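Local coordinates for protein Tas1 (Pseudomonas aeruginosa, PDB 6OX6) that acts as a type VI secreted toxin that pyrophosphorylates adenosine nucleotides to (p)ppApp, depleting ADP and ATP in competitor bacteria, at residues G399-Y405 and K425-Y430. Residues are numbered along the deposited sequence; the frame is centred on the assembly and turned at random.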
ATOM      1  N   GLY A 399      -8.536   0.102 -19.913  1.00 29.54           N
ATOM      2  CA  GLY A 399      -8.493  -0.033 -18.475  1.00 27.14           C
ATOM      3  C   GLY A 399      -7.646  -1.210 -18.043  1.00 26.41           C
ATOM      4  O   GLY A 399      -7.290  -2.085 -18.834  1.00 25.62           O
ATOM      5  N   GLY A 400      -7.300  -1.211 -16.760  1.00 23.75           N
ATOM      6  CA  GLY A 400      -6.836  -2.419 -16.111  1.00 24.98           C
ATOM      7  C   GLY A 400      -5.379  -2.773 -16.281  1.00 25.55           C
ATOM      8  O   GLY A 400      -4.990  -3.886 -15.914  1.00 25.95           O
ATOM      9  N   GLN A 401      -4.562  -1.883 -16.815  1.00 22.62           N
ATOM     10  CA  GLN A 401      -3.151  -2.176 -17.025  1.00 25.05           C
ATOM     11  C   GLN A 401      -2.293  -1.895 -15.796  1.00 26.81           C
ATOM     12  O   GLN A 401      -1.199  -2.471 -15.678  1.00 25.00           O
ATOM     13  CB  GLN A 401      -2.621  -1.347 -18.210  1.00 23.13           C
ATOM     14  CG  GLN A 401      -3.402  -1.571 -19.497  1.00 28.37           C
ATOM     15  CD  GLN A 401      -3.462  -3.042 -19.820  1.00 40.68           C
ATOM     16  OE1 GLN A 401      -2.442  -3.648 -20.175  1.00 45.15           O
ATOM     17  NE2 GLN A 401      -4.637  -3.653 -19.632  1.00 44.54           N
ATOM     18  N   GLY A 402      -2.762  -1.030 -14.886  1.00 21.00           N
ATOM     19  CA  GLY A 402      -1.910  -0.571 -13.791  1.00 20.51           C
ATOM     20  C   GLY A 402      -1.367  -1.702 -12.935  1.00 19.98           C
ATOM     21  O   GLY A 402      -0.162  -1.767 -12.664  1.00 20.40           O
ATOM     22  N   HIS A 403      -2.251  -2.580 -12.453  1.00 19.98           N
ATOM     23  CA  HIS A 403      -1.811  -3.685 -11.605  1.00 20.82           C
ATOM     24  C   HIS A 403      -0.857  -4.626 -12.328  1.00 24.06           C
ATOM     25  O   HIS A 403      -0.030  -5.261 -11.673  1.00 27.38           O
ATOM     26  CB  HIS A 403      -3.011  -4.469 -11.072  1.00 23.08           C
ATOM     27  CG  HIS A 403      -3.631  -5.403 -12.077  1.00 29.34           C
ATOM     28  ND1 HIS A 403      -3.420  -6.770 -12.063  1.00 33.59           N
ATOM     29  CD2 HIS A 403      -4.463  -5.164 -13.121  1.00 30.93           C
ATOM     30  CE1 HIS A 403      -4.087  -7.326 -13.060  1.00 35.17           C
ATOM     31  NE2 HIS A 403      -4.722  -6.373 -13.724  1.00 33.94           N
ATOM     32  N   LYS A 404      -0.923  -4.649 -13.656  1.00 22.08           N
ATOM     33  CA  LYS A 404      -0.031  -5.481 -14.452  1.00 27.90           C
ATOM     34  C   LYS A 404       1.405  -4.977 -14.310  1.00 25.00           C
ATOM     35  O   LYS A 404       2.314  -5.751 -14.008  1.00 22.88           O
ATOM     36  CB  LYS A 404      -0.453  -5.470 -15.922  1.00 32.25           C
ATOM     37  CG  LYS A 404      -1.702  -6.284 -16.215  1.00 37.66           C
ATOM     38  CD  LYS A 404      -2.093  -6.189 -17.680  1.00 46.25           C
ATOM     39  CE  LYS A 404      -2.264  -7.568 -18.296  1.00 56.74           C
ATOM     40  NZ  LYS A 404      -3.205  -8.414 -17.510  1.00 64.27           N
ATOM     41  N   TYR A 405       1.606  -3.679 -14.529  1.00 19.91           N
ATOM     42  CA  TYR A 405       2.933  -3.079 -14.409  1.00 23.86           C
ATOM     43  C   TYR A 405       3.479  -3.251 -12.992  1.00 20.59           C
ATOM     44  O   TYR A 405       4.683  -3.462 -12.798  1.00 19.41           O
ATOM     45  CB  TYR A 405       2.879  -1.584 -14.760  1.00 19.55           C
ATOM     46  CG  TYR A 405       2.439  -1.243 -16.166  1.00 27.18           C
ATOM     47  CD1 TYR A 405       3.098  -1.765 -17.266  1.00 33.93           C
ATOM     48  CD2 TYR A 405       1.391  -0.349 -16.387  1.00 26.01           C
ATOM     49  CE1 TYR A 405       2.715  -1.418 -18.564  1.00 38.79           C
ATOM     50  CE2 TYR A 405       0.985  -0.002 -17.671  1.00 29.54           C
ATOM     51  CZ  TYR A 405       1.646  -0.541 -18.751  1.00 39.05           C
ATOM     52  OH  TYR A 405       1.244  -0.187 -20.019  1.00 45.52           O
ATOM     53  N   LYS A 425       6.766   3.013 -18.250  1.00 23.62           N
ATOM     54  CA  LYS A 425       5.543   2.622 -18.938  1.00 28.49           C
ATOM     55  C   LYS A 425       4.323   2.805 -18.043  1.00 22.48           C
ATOM     56  O   LYS A 425       3.237   3.138 -18.517  1.00 24.92           O
ATOM     57  CB  LYS A 425       5.635   1.165 -19.401  1.00 34.64           C
ATOM     58  CG  LYS A 425       6.911   0.830 -20.157  1.00 46.41           C
ATOM     59  CD  LYS A 425       6.700   0.931 -21.659  1.00 54.99           C
ATOM     60  CE  LYS A 425       7.921   0.439 -22.422  1.00 62.41           C
ATOM     61  NZ  LYS A 425       8.016  -1.046 -22.415  1.00 66.26           N
ATOM     62  N   SER A 426       4.511   2.589 -16.745  1.00 19.49           N
ATOM     63  CA  SER A 426       3.421   2.718 -15.776  1.00 16.23           C
ATOM     64  C   SER A 426       3.064   4.177 -15.549  1.00 17.09           C
ATOM     65  O   SER A 426       1.878   4.544 -15.573  1.00 19.67           O
ATOM     66  CB  SER A 426       3.818   2.034 -14.470  1.00 15.90           C
ATOM     67  OG  SER A 426       2.759   2.106 -13.518  1.00 16.09           O
ATOM     68  N   ARG A 427       4.081   5.042 -15.432  1.00 18.39           N
ATOM     69  CA  ARG A 427       3.833   6.466 -15.236  1.00 22.78           C
ATOM     70  C   ARG A 427       3.161   7.060 -16.459  1.00 24.83           C
ATOM     71  O   ARG A 427       2.215   7.849 -16.336  1.00 22.69           O
ATOM     72  CB  ARG A 427       5.142   7.214 -14.966  1.00 22.92           C
ATOM     73  CG  ARG A 427       5.801   6.858 -13.645  1.00 26.83           C
ATOM     74  CD  ARG A 427       6.915   7.868 -13.293  1.00 31.04           C
ATOM     75  NE  ARG A 427       7.974   7.876 -14.295  1.00 34.49           N
ATOM     76  CZ  ARG A 427       8.981   6.998 -14.323  1.00 32.18           C
ATOM     77  NH1 ARG A 427       9.076   6.050 -13.388  1.00 22.52           N
ATOM     78  NH2 ARG A 427       9.909   7.085 -15.269  1.00 30.56           N
ATOM     79  N   ALA A 428       3.635   6.685 -17.649  1.00 22.44           N
ATOM     80  CA  ALA A 428       3.008   7.192 -18.866  1.00 28.00           C
ATOM     81  C   ALA A 428       1.550   6.742 -18.947  1.00 25.87           C
ATOM     82  O   ALA A 428       0.677   7.497 -19.393  1.00 25.78           O
ATOM     83  CB  ALA A 428       3.801   6.730 -20.085  1.00 30.03           C
ATOM     84  N   TYR A 429       1.260   5.523 -18.482  1.00 23.22           N
ATOM     85  CA  TYR A 429      -0.110   5.024 -18.541  1.00 21.45           C
ATOM     86  C   TYR A 429      -1.009   5.825 -17.619  1.00 21.94           C
ATOM     87  O   TYR A 429      -2.037   6.365 -18.046  1.00 25.49           O
ATOM     88  CB  TYR A 429      -0.132   3.534 -18.174  1.00 22.92           C
ATOM     89  CG  TYR A 429      -1.517   2.920 -18.064  1.00 23.43           C
ATOM     90  CD1 TYR A 429      -2.270   2.602 -19.207  1.00 20.05           C
ATOM     91  CD2 TYR A 429      -2.048   2.602 -16.816  1.00 21.67           C
ATOM     92  CE1 TYR A 429      -3.537   2.010 -19.086  1.00 21.07           C
ATOM     93  CE2 TYR A 429      -3.302   2.033 -16.692  1.00 19.79           C
ATOM     94  CZ  TYR A 429      -4.039   1.749 -17.814  1.00 22.21           C
ATOM     95  OH  TYR A 429      -5.274   1.164 -17.623  1.00 23.55           O
ATOM     96  N   TYR A 430      -0.643   5.907 -16.344  1.00 18.63           N
ATOM     97  CA  TYR A 430      -1.472   6.637 -15.391  1.00 18.74           C
ATOM     98  C   TYR A 430      -1.566   8.111 -15.729  1.00 21.25           C
ATOM     99  O   TYR A 430      -2.575   8.742 -15.409  1.00 24.97           O
ATOM    100  CB  TYR A 430      -0.910   6.490 -13.991  1.00 18.26           C
ATOM    101  CG  TYR A 430      -1.256   5.173 -13.339  1.00 18.35           C
ATOM    102  CD1 TYR A 430      -2.570   4.681 -13.349  1.00 16.27           C
ATOM    103  CD2 TYR A 430      -0.279   4.423 -12.698  1.00 17.74           C
ATOM    104  CE1 TYR A 430      -2.891   3.460 -12.715  1.00 15.88           C
ATOM    105  CE2 TYR A 430      -0.599   3.221 -12.042  1.00 15.87           C
ATOM    106  CZ  TYR A 430      -1.899   2.757 -12.066  1.00 17.83           C
ATOM    107  OH  TYR A 430      -2.172   1.561 -11.409  1.00 22.02           O
TER
HETATM  108  O   HOH W   1       1.646   0.187 -11.730  1.00 19.06           O
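Y429 holds its CG anti to the backbone N (chi1 174°) and Y405 holds its own beside the backbone N (chi1 -61°), which brings the two rings together between helices 402-410 and 419-435. These form a helical hairpin beside the five-stranded mixed sheet of a domain probably resembling (p)ppGpp synthetases. The edge of Y405 points at the face of Y429 in an offset edge-to-face pair, centroids 5.8 Å apart and planes at 64°. The flat Y405 ring lies over the K425-S426 peptide, and S426 CA makes an off-centre CH-pi contact. Q401 packs its CB on the Y429 face, 3.7 Å from the ring centroid; its amide leads away, and NE2 donates a nearly straight bond to G399 O. The long reach of tyrosine carries Y429 OH to P398 O, its main hydrogen-bond partner, with A372 O a second that must share the proton, tying helix 419-435 to the loop leading into 402-410 and to the end of helix 367-373. With no side chain, G402 lets Y430 OH come to 3.2 Å from its CA. Small and polar, S426 bonds through OG to L343 O, and one water donates to both S426 OG and G402 O, each at 2.8 Å.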